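PDB 2OSO: hypothetical protein MJ1460 from Methanocaldococcus jannaschii DSM 2661, which is of unknown function but binds a zinc ion and belongs to the vinyl-4-reductase (V4R) family. Local coordinates for residues H117-A121 against K150-E154. The protein carries 3 engineered substitutions. Numbering follows the deposited sequence.
With ZN (zinc ion), chain B.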
ATOM      1  N   HIS A 117      -1.895  11.601  10.511  1.00 20.38           N
ATOM      2  CA  HIS A 117      -2.383  11.311   9.179  1.00 22.38           C
ATOM      3  C   HIS A 117      -1.626  12.223   8.195  1.00 22.21           C
ATOM      4  O   HIS A 117      -2.235  12.965   7.428  1.00 22.15           O
ATOM      5  CB  HIS A 117      -3.887  11.468   9.107  1.00 20.57           C
ATOM      6  CG  HIS A 117      -4.649  10.371   9.777  1.00 22.20           C
ATOM      7  ND1 HIS A 117      -5.289  10.529  10.991  1.00 26.29           N
ATOM      8  CD2 HIS A 117      -4.737   9.054   9.486  1.00 21.74           C
ATOM      9  CE1 HIS A 117      -5.851   9.384  11.347  1.00 25.80           C
ATOM     10  NE2 HIS A 117      -5.520   8.470  10.453  1.00 23.71           N
ATOM     11  N   ASP A 118      -0.289  12.094   8.210  1.00 22.51           N
ATOM     12  CA  ASP A 118       0.616  12.863   7.335  1.00 21.87           C
ATOM     13  C   ASP A 118       0.421  12.543   5.836  1.00 23.10           C
ATOM     14  O   ASP A 118       0.494  13.461   5.019  1.00 22.34           O
ATOM     15  CB  ASP A 118       2.081  12.575   7.614  1.00 23.02           C
ATOM     16  CG  ASP A 118       2.577  13.152   8.899  1.00 26.52           C
ATOM     17  OD1 ASP A 118       1.771  13.585   9.744  1.00 28.56           O
ATOM     18  OD2 ASP A 118       3.810  13.120   9.046  1.00 28.30           O
ATOM     19  N   PHE A 119       0.293  11.256   5.509  1.00 22.99           N
ATOM     20  CA  PHE A 119      -0.016  10.812   4.119  1.00 22.68           C
ATOM     21  C   PHE A 119      -1.329  11.424   3.623  1.00 24.14           C
ATOM     22  O   PHE A 119      -1.364  12.032   2.549  1.00 26.99           O
ATOM     23  CB  PHE A 119      -0.009   9.270   4.032  1.00 22.62           C
ATOM     24  CG  PHE A 119      -0.364   8.728   2.691  1.00 23.13           C
ATOM     25  CD1 PHE A 119       0.437   9.005   1.589  1.00 21.74           C
ATOM     26  CD2 PHE A 119      -1.431   7.864   2.530  1.00 21.74           C
ATOM     27  CE1 PHE A 119       0.091   8.508   0.341  1.00 23.22           C
ATOM     28  CE2 PHE A 119      -1.729   7.351   1.271  1.00 23.66           C
ATOM     29  CZ  PHE A 119      -0.934   7.659   0.199  1.00 23.85           C
ATOM     30  N   ILE A 120      -2.398  11.343   4.416  1.00 23.14           N
ATOM     31  CA  ILE A 120      -3.697  11.953   4.040  1.00 23.06           C
ATOM     32  C   ILE A 120      -3.578  13.501   3.850  1.00 23.23           C
ATOM     33  O   ILE A 120      -4.118  14.090   2.904  1.00 23.76           O
ATOM     34  CB  ILE A 120      -4.838  11.590   5.084  1.00 22.41           C
ATOM     35  CG1 ILE A 120      -5.305  10.120   4.915  1.00 23.88           C
ATOM     36  CG2 ILE A 120      -5.985  12.631   4.973  1.00 22.62           C
ATOM     37  CD1 ILE A 120      -6.293   9.589   5.978  1.00 21.72           C
ATOM     38  N   ALA A 121      -2.806  14.149   4.705  1.00 22.25           N
ATOM     39  CA  ALA A 121      -2.621  15.601   4.665  1.00 21.60           C
ATOM     40  C   ALA A 121      -1.921  15.990   3.357  1.00 22.22           C
ATOM     41  O   ALA A 121      -2.322  16.951   2.711  1.00 23.46           O
ATOM     42  CB  ALA A 121      -1.839  16.127   5.938  1.00 20.46           C
ATOM     43  N   LYS A 150     -13.157  13.536  15.151  1.00 29.58           N
ATOM     44  CA  LYS A 150     -12.881  13.737  13.748  1.00 27.83           C
ATOM     45  C   LYS A 150     -11.461  14.273  13.678  1.00 28.10           C
ATOM     46  O   LYS A 150     -10.997  14.898  14.637  1.00 28.97           O
ATOM     47  CB  LYS A 150     -13.849  14.777  13.157  1.00 28.42           C
ATOM     48  CG  LYS A 150     -15.333  14.425  13.278  1.00 28.12           C
ATOM     49  CD  LYS A 150     -16.161  15.384  12.489  1.00 28.12           C
ATOM     50  CE  LYS A 150     -17.630  15.162  12.673  1.00 27.65           C
ATOM     51  NZ  LYS A 150     -18.303  16.345  12.110  1.00 27.38           N
ATOM     52  N   CYS A 151     -10.762  14.025  12.570  1.00 26.30           N
ATOM     53  CA  CYS A 151      -9.495  14.723  12.302  1.00 26.52           C
ATOM     54  C   CYS A 151      -9.807  16.076  11.668  1.00 26.74           C
ATOM     55  O   CYS A 151     -10.784  16.192  10.907  1.00 29.18           O
ATOM     56  CB  CYS A 151      -8.588  13.917  11.402  1.00 24.01           C
ATOM     57  SG  CYS A 151      -8.191  12.155  11.906  1.00 23.76           S
ATOM     58  N   VAL A 152      -8.963  17.065  11.952  1.00 25.87           N
ATOM     59  CA  VAL A 152      -9.106  18.419  11.448  1.00 25.50           C
ATOM     60  C   VAL A 152      -7.805  18.891  10.807  1.00 26.51           C
ATOM     61  O   VAL A 152      -6.727  18.839  11.403  1.00 23.21           O
ATOM     62  CB  VAL A 152      -9.527  19.395  12.537  1.00 26.27           C
ATOM     63  CG1 VAL A 152      -9.656  20.818  11.956  1.00 27.15           C
ATOM     64  CG2 VAL A 152     -10.822  18.950  13.209  1.00 23.44           C
ATOM     65  N   PHE A 153      -7.958  19.379   9.582  1.00 26.07           N
ATOM     66  CA  PHE A 153      -6.853  19.868   8.764  1.00 25.31           C
ATOM     67  C   PHE A 153      -7.029  21.362   8.457  1.00 26.15           C
ATOM     68  O   PHE A 153      -8.088  21.796   7.988  1.00 27.91           O
ATOM     69  CB  PHE A 153      -6.778  19.079   7.464  1.00 23.57           C
ATOM     70  CG  PHE A 153      -6.652  17.557   7.648  1.00 22.71           C
ATOM     71  CD1 PHE A 153      -7.798  16.760   7.788  1.00 24.01           C
ATOM     72  CD2 PHE A 153      -5.414  16.938   7.633  1.00 23.66           C
ATOM     73  CE1 PHE A 153      -7.698  15.351   7.923  1.00 24.95           C
ATOM     74  CE2 PHE A 153      -5.300  15.513   7.800  1.00 22.53           C
ATOM     75  CZ  PHE A 153      -6.448  14.730   7.898  1.00 22.51           C
ATOM     76  N   GLU A 154      -5.953  22.106   8.689  1.00 26.74           N
ATOM     77  CA  GLU A 154      -5.808  23.520   8.335  1.00 28.43           C
ATOM     78  C   GLU A 154      -5.226  23.625   6.900  1.00 28.94           C
ATOM     79  O   GLU A 154      -4.155  23.027   6.625  1.00 28.01           O
ATOM     80  CB  GLU A 154      -4.787  24.093   9.306  1.00 32.68           C
ATOM     81  CG  GLU A 154      -4.947  25.455   9.786  1.00 37.18           C
ATOM     82  CD  GLU A 154      -4.203  25.597  11.131  1.00 40.12           C
ATOM     83  OE1 GLU A 154      -3.006  25.159  11.185  1.00 44.71           O
ATOM     84  OE2 GLU A 154      -4.816  26.041  12.132  1.00 43.02           O
TER
HETATM   85 ZN    ZN B 163      -5.904  12.186  12.035  1.00 23.35          ZN
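H117 and C151 meet through a zinc ion, joining the N-cap of helix 118-132 to strand 151-158. Along H117, CB lies 3.6 Å and CG 3.2 Å from the zinc, and ND1 binds it at 2.1 Å. CE1 is 3.7 Å from C151 SG, while NE2 is hydrogen-bonded to the carbonyl of P106, a second-shell bond that helps fix the ring's rotation. C151 SG, oblique to the imidazole, holds the metal at 2.3 Å, and E140 and C143 complete the four-residue site. In F153, CG anti to the carbonyl carbon (chi1 -56°) sends the ring toward A121 and I120. CD2 and CE2 each lie 4.0 Å from A121 CB; CE2 also has H117 O near the ring plane, an oxygen that already accepts the hydrogen bond of A121 N. At the tip, CZ meets I120 CG2, the two side chains crossing at about a right angle. An alanine in place of F153 would probably open a gap between the strand and I120 and A121, leaving the zinc as the main link. F153 rises from inner strand 151-158, touched by L102 and V138 of neighbouring strands 98-103 and 135-142, and its ring bridges the antiparallel sheet to the first turn of helix 118-132.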